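Local coordinates for protein dephospho-CoA kinase (Mycobacterium paratuberculosis, PDB 6N39) that probably phosphorylates the 3'-hydroxyl of dephospho-CoA with ATP, the last step of coenzyme A synthesis, and carries a C-terminal UPF0157 domain involved in its proper folding, at residues Pro365-Asp370 with Tyr401-Asp406; Ala354-Asp359 with Asp406-Thr411. One frame throughout, in Å; residues are numbered along the deposited sequence.

Following the chain from the N terminus, the dephospho-CoA kinase part comes first, and both contacts lie well beyond it, in the C-terminal UPF0157 (GrpB) region and away from the predicted ATP site. Helix 349-363 supplies the first half of contact 2, helix 365-382 the first half of contact 1, and helix 386-411 the second half of both. Contact 1 closes a loop of 30 residues, nearly all helical, and is nested inside the 46-residue loop closed by contact 2. The two share Asp406, and their centres are about 9 Å apart. Together they show how a single long helix can tie the two helices before it together at the C-terminal end of the chain.

Contact 1 (Pro365-Asp370 with Tyr401-Asp406); sequences PDARAD and YRRAWD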
loop_
_atom_site.group_PDB
_atom_site.type_symbol
_atom_site.label_atom_id
_atom_site.label_comp_id
_atom_site.label_asym_id
_atom_site.label_seq_id
_atom_site.Cartn_x
_atom_site.Cartn_y
_atom_site.Cartn_z
ATOM N N PRO A 365 25.320 -3.254 -18.814
ATOM C CA PRO A 365 25.610 -4.430 -17.969
ATOM C C PRO A 365 26.937 -4.363 -17.235
ATOM O O PRO A 365 27.045 -4.882 -16.114
ATOM C CB PRO A 365 25.609 -5.589 -18.980
ATOM C CG PRO A 365 24.842 -5.077 -20.152
ATOM C CD PRO A 365 25.164 -3.623 -20.231
ATOM N N ASP A 366 27.967 -3.785 -17.858
ATOM C CA ASP A 366 29.258 -3.669 -17.188
ATOM C C ASP A 366 29.156 -2.800 -15.943
ATOM O O ASP A 366 29.730 -3.127 -14.896
ATOM C CB ASP A 366 30.301 -3.108 -18.155
ATOM C CG ASP A 366 30.476 -3.976 -19.393
ATOM O OD1 ASP A 366 30.234 -5.202 -19.313
ATOM O OD2 ASP A 366 30.855 -3.431 -20.450
ATOM N N ALA A 367 28.431 -1.684 -16.035
ATOM C CA ALA A 367 28.259 -0.837 -14.861
ATOM C C ALA A 367 27.501 -1.575 -13.767
ATOM O O ALA A 367 27.817 -1.431 -12.578
ATOM C CB ALA A 367 27.541 0.453 -15.247
ATOM N N ARG A 368 26.501 -2.377 -14.152
ATOM C CA ARG A 368 25.792 -3.214 -13.186
ATOM C C ARG A 368 26.742 -4.167 -12.481
ATOM O O ARG A 368 26.652 -4.355 -11.260
ATOM C CB ARG A 368 24.694 -4.023 -13.877
ATOM C CG ARG A 368 23.448 -3.263 -14.200
ATOM C CD ARG A 368 22.224 -4.195 -14.295
ATOM N NE ARG A 368 22.387 -5.317 -15.225
ATOM C CZ ARG A 368 22.258 -5.240 -16.551
ATOM N NH1 ARG A 368 21.996 -4.077 -17.142
ATOM N NH2 ARG A 368 22.398 -6.331 -17.293
ATOM N N ALA A 369 27.636 -4.808 -13.241
ATOM C CA ALA A 369 28.600 -5.719 -12.632
ATOM C C ALA A 369 29.521 -4.981 -11.663
ATOM O O ALA A 369 29.795 -5.470 -10.556
ATOM C CB ALA A 369 29.405 -6.433 -13.722
ATOM N N ASP A 370 30.027 -3.813 -12.072
ATOM C CA ASP A 370 30.847 -2.999 -11.174
ATOM C C ASP A 370 30.106 -2.705 -9.878
ATOM O O ASP A 370 30.662 -2.847 -8.777
ATOM C CB ASP A 370 31.236 -1.681 -11.846
ATOM C CG ASP A 370 32.306 -1.844 -12.892
ATOM O OD1 ASP A 370 32.886 -2.945 -12.998
ATOM O OD2 ASP A 370 32.564 -0.858 -13.615
ATOM N N TYR A 401 28.179 8.698 -10.625
ATOM C CA TYR A 401 27.483 9.925 -10.999
ATOM C C TYR A 401 28.050 10.477 -12.298
ATOM O O TYR A 401 27.305 10.788 -13.244
ATOM C CB TYR A 401 27.616 10.954 -9.862
ATOM C CG TYR A 401 26.767 12.206 -10.004
ATOM C CD1 TYR A 401 25.414 12.191 -9.668
ATOM C CD2 TYR A 401 27.321 13.403 -10.445
ATOM C CE1 TYR A 401 24.627 13.330 -9.776
ATOM C CE2 TYR A 401 26.536 14.549 -10.574
ATOM C CZ TYR A 401 25.193 14.508 -10.233
ATOM O OH TYR A 401 24.406 15.639 -10.358
ATOM N N ARG A 402 29.384 10.573 -12.372
ATOM C CA ARG A 402 29.989 11.124 -13.581
ATOM C C ARG A 402 29.686 10.254 -14.802
ATOM O O ARG A 402 29.396 10.772 -15.893
ATOM C CB ARG A 402 31.502 11.294 -13.385
ATOM C CG ARG A 402 31.860 12.404 -12.379
ATOM C CD ARG A 402 33.367 12.635 -12.282
ATOM N NE ARG A 402 34.049 11.463 -11.732
ATOM C CZ ARG A 402 34.504 11.362 -10.484
ATOM N NH1 ARG A 402 34.378 12.376 -9.627
ATOM N NH2 ARG A 402 35.089 10.237 -10.097
ATOM N N ARG A 403 29.712 8.932 -14.629
ATOM C CA ARG A 403 29.535 8.041 -15.771
ATOM C C ARG A 403 28.086 8.028 -16.230
ATOM O O ARG A 403 27.812 8.048 -17.433
ATOM C CB ARG A 403 29.995 6.629 -15.419
ATOM C CG ARG A 403 31.513 6.465 -15.299
ATOM C CD ARG A 403 31.840 5.383 -14.281
ATOM N NE ARG A 403 31.446 4.054 -14.734
ATOM C CZ ARG A 403 31.374 2.986 -13.945
ATOM N NH1 ARG A 403 31.649 3.096 -12.651
ATOM N NH2 ARG A 403 31.023 1.810 -14.452
ATOM N N ALA A 404 27.150 7.954 -15.283
ATOM C CA ALA A 404 25.738 8.018 -15.626
ATOM C C ALA A 404 25.429 9.282 -16.408
ATOM O O ALA A 404 24.716 9.238 -17.417
ATOM C CB ALA A 404 24.883 7.951 -14.357
ATOM N N TRP A 405 25.971 10.425 -15.975
ATOM C CA TRP A 405 25.657 11.646 -16.707
ATOM C C TRP A 405 26.378 11.704 -18.049
ATOM O O TRP A 405 25.854 12.296 -19.001
ATOM C CB TRP A 405 25.948 12.872 -15.840
ATOM C CG TRP A 405 24.765 13.136 -14.934
ATOM C CD1 TRP A 405 24.683 12.906 -13.583
ATOM C CD2 TRP A 405 23.475 13.620 -15.339
ATOM N NE1 TRP A 405 23.421 13.235 -13.126
ATOM C CE2 TRP A 405 22.667 13.679 -14.184
ATOM C CE3 TRP A 405 22.940 14.041 -16.561
ATOM C CZ2 TRP A 405 21.354 14.135 -14.217
ATOM C CZ3 TRP A 405 21.627 14.481 -16.592
ATOM C CH2 TRP A 405 20.853 14.528 -15.425
ATOM N N ASP A 406 27.546 11.073 -18.168
ATOM C CA ASP A 406 28.178 10.951 -19.485
ATOM C C ASP A 406 27.286 10.163 -20.436
ATOM O O ASP A 406 27.085 10.545 -21.597
ATOM C CB ASP A 406 29.537 10.270 -19.358
ATOM C CG ASP A 406 30.666 11.248 -19.154
ATOM O OD1 ASP A 406 30.503 12.421 -19.541
ATOM O OD2 ASP A 406 31.721 10.840 -18.613
#
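Arg403 reaches from helix 386-411 to the start of helix 365-382 and meets two residues there, Asp370 and Ala367. The charged half of the contact is a salt bridge in which Arg403 NH2 lies 3.2 Å from Asp370 OD2. Asp370 is modelled in two conformers, so the bridge holds for this one and is doubtful for the residue as a whole. As a hydrogen bond it is weak: the N-H points well off the oxygen, at 129°, and the carboxylate and guanidinium planes are turned 61° apart, so the two groups do not meet as a flat, doubly bonded pair. One nitrogen meets one oxygen obliquely, while the side chains cross at about a right angle. The same NH2 also comes within 3.8 Å of Ala367 CB, giving the arginine an apolar neighbour beside its anionic one.

The reach depends on the shape of the arginine chain. Its CG stands beside the backbone N, opposite the carbonyl carbon (chi1 -72°), and bends at chi2 and chi3 follow before the guanidinium arrives at helix 365-382. The backbones stay well apart, with the CA atoms of Ala367 and Arg403 9.0 Å from each other. At the other terminal nitrogen, NH1, the arginine forms a salt bridge with Asp399, one helical turn earlier. Asp399 is its stronger polar partner and probably steadies the group from its own helix, so that the exposed Asp370 adds a looser second anchor.

Ala367 packs on Trp360 and Leu361, and Ala404 also touches Trp360, so helix 349-363 touches both of the helices that the arginine joins. That helix in turn touches strand 270-276 of the mixed sheet.

Contact 2 (Ala354-Asp359 with Asp406-Thr411); sequences ALLFVD and DWADST
Segments 354-359, on helix 349-363, and 406-411, on the C-terminal helix 386-411, cross steeply, at 78°, with their axes 10.9 Å apart at closest approach; Leu356 and Ala408 mark the crossing, their CA atoms 7.7 Å from each other. Leu356 makes the apolar contacts. Its CG lies anti to the backbone N (chi1 170°), and the branch beyond it carries CD1 to the edge of the Trp407 indole, near the ring plane and 3.7 Å from CZ3. The same methyl is 3.8 Å from Ala408 CB, so it sits between an aromatic rim and a small side chain. Trp407 CH2 extends toward the other helix, lying 4.0 Å from Asp359 O. One face of the indole is occupied from within its own helix by Thr411 OG1, 3.8 Å above the ring plane, over its centre. That hydroxyl also bonds to Trp407 O, at 2.8 Å, while Thr411 N reaches the same oxygen from the opposite face of the carbonyl plane. Trp360 and Trp413 pack against Trp407, and the indole N-H of Trp413 (NE1) hydrogen-bonds to Asp359 OD2. Apolar contacts of one leucine thus dominate, and these polar bonds run within helix 386-411 or to Trp413, not between the segments.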
loop_
_atom_site.group_PDB
_atom_site.type_symbol
_atom_site.label_atom_id
_atom_site.label_comp_id
_atom_site.label_asym_id
_atom_site.label_seq_id
_atom_site.Cartn_x
_atom_site.Cartn_y
_atom_site.Cartn_z
ATOM N N ALA A 354 18.141 10.059 -9.316
ATOM C CA ALA A 354 17.446 8.839 -8.889
ATOM C C ALA A 354 16.786 8.122 -10.072
ATOM O O ALA A 354 16.763 6.881 -10.129
ATOM C CB ALA A 354 16.407 9.165 -7.806
ATOM N N LEU A 355 16.244 8.884 -11.025
ATOM C CA LEU A 355 15.640 8.294 -12.224
ATOM C C LEU A 355 16.711 7.822 -13.215
ATOM O O LEU A 355 16.623 6.713 -13.803
ATOM C CB LEU A 355 14.710 9.334 -12.870
ATOM C CG LEU A 355 13.563 9.886 -11.996
ATOM C CD1 LEU A 355 12.813 11.001 -12.692
ATOM C CD2 LEU A 355 12.560 8.786 -11.603
ATOM N N LEU A 356 17.747 8.654 -13.384
ATOM C CA LEU A 356 18.809 8.334 -14.332
ATOM C C LEU A 356 19.526 7.043 -13.941
ATOM O O LEU A 356 19.891 6.251 -14.807
ATOM C CB LEU A 356 19.807 9.494 -14.409
ATOM C CG LEU A 356 21.112 9.230 -15.176
ATOM C CD1 LEU A 356 20.828 8.841 -16.634
ATOM C CD2 LEU A 356 22.089 10.442 -15.137
ATOM N N PHE A 357 19.782 6.850 -12.648
ATOM C CA PHE A 357 20.569 5.707 -12.181
ATOM C C PHE A 357 19.933 4.398 -12.615
ATOM O O PHE A 357 20.619 3.494 -13.120
ATOM C CB PHE A 357 20.694 5.808 -10.650
ATOM C CG PHE A 357 21.633 4.812 -10.009
ATOM C CD1 PHE A 357 23.004 4.933 -10.136
ATOM C CD2 PHE A 357 21.128 3.791 -9.223
ATOM C CE1 PHE A 357 23.860 4.030 -9.518
ATOM C CE2 PHE A 357 21.972 2.900 -8.590
ATOM C CZ PHE A 357 23.342 3.019 -8.743
ATOM N N VAL A 358 18.604 4.306 -12.484
ATOM C CA VAL A 358 17.888 3.119 -12.953
ATOM C C VAL A 358 18.053 2.943 -14.456
ATOM O O VAL A 358 18.372 1.841 -14.935
ATOM C CB VAL A 358 16.400 3.197 -12.570
ATOM C CG1 VAL A 358 15.657 1.999 -13.143
ATOM C CG2 VAL A 358 16.254 3.251 -11.060
ATOM N N ASP A 359 17.798 4.006 -15.237
ATOM C CA ASP A 359 17.867 3.820 -16.695
ATOM C C ASP A 359 19.288 3.468 -17.151
ATOM O O ASP A 359 19.492 2.605 -18.025
ATOM C CB ASP A 359 17.369 5.072 -17.414
ATOM C CG ASP A 359 15.862 5.201 -17.359
ATOM O OD1 ASP A 359 15.208 4.161 -17.188
ATOM O OD2 ASP A 359 15.330 6.321 -17.481
ATOM N N ASP A 406 27.546 11.073 -18.168
ATOM C CA ASP A 406 28.178 10.951 -19.485
ATOM C C ASP A 406 27.286 10.163 -20.436
ATOM O O ASP A 406 27.085 10.545 -21.597
ATOM C CB ASP A 406 29.537 10.270 -19.358
ATOM C CG ASP A 406 30.666 11.248 -19.154
ATOM O OD1 ASP A 406 30.503 12.421 -19.541
ATOM O OD2 ASP A 406 31.721 10.840 -18.613
ATOM N N TRP A 407 26.744 9.048 -19.950
ATOM C CA TRP A 407 25.820 8.247 -20.745
ATOM C C TRP A 407 24.569 9.045 -21.095
ATOM O O TRP A 407 24.056 8.952 -22.216
ATOM C CB TRP A 407 25.455 6.972 -19.974
ATOM C CG TRP A 407 24.432 6.115 -20.648
ATOM C CD1 TRP A 407 24.655 5.163 -21.608
ATOM C CD2 TRP A 407 23.022 6.132 -20.422
ATOM N NE1 TRP A 407 23.468 4.588 -21.986
ATOM C CE2 TRP A 407 22.451 5.163 -21.269
ATOM C CE3 TRP A 407 22.185 6.870 -19.578
ATOM C CZ2 TRP A 407 21.074 4.919 -21.303
ATOM C CZ3 TRP A 407 20.820 6.618 -19.609
ATOM C CH2 TRP A 407 20.284 5.655 -20.465
ATOM N N ALA A 408 24.058 9.828 -20.139
ATOM C CA ALA A 408 22.867 10.632 -20.400
ATOM C C ALA A 408 23.131 11.667 -21.480
ATOM O O ALA A 408 22.291 11.880 -22.364
ATOM C CB ALA A 408 22.391 11.318 -19.119
ATOM N N ASP A 409 24.287 12.336 -21.414
ATOM C CA ASP A 409 24.641 13.297 -22.451
ATOM C C ASP A 409 24.768 12.614 -23.806
ATOM O O ASP A 409 24.294 13.139 -24.816
ATOM C CB ASP A 409 25.947 14.018 -22.098
ATOM C CG ASP A 409 25.810 14.944 -20.895
ATOM O OD1 ASP A 409 24.699 15.436 -20.617
ATOM O OD2 ASP A 409 26.828 15.185 -20.219
ATOM N N SER A 410 25.391 11.428 -23.843
ATOM C CA SER A 410 25.611 10.745 -25.117
ATOM C C SER A 410 24.299 10.309 -25.755
ATOM O O SER A 410 24.113 10.460 -26.966
ATOM C CB SER A 410 26.515 9.528 -24.920
ATOM O OG SER A 410 27.772 9.897 -24.390
ATOM N N THR A 411 23.387 9.747 -24.968
ATOM C CA THR A 411 22.166 9.172 -25.519
ATOM C C THR A 411 21.005 10.158 -25.573
ATOM O O THR A 411 19.919 9.780 -26.016
ATOM C CB THR A 411 21.740 7.945 -24.698
ATOM O OG1 THR A 411 21.518 8.345 -23.344
ATOM C CG2 THR A 411 22.820 6.872 -24.728
#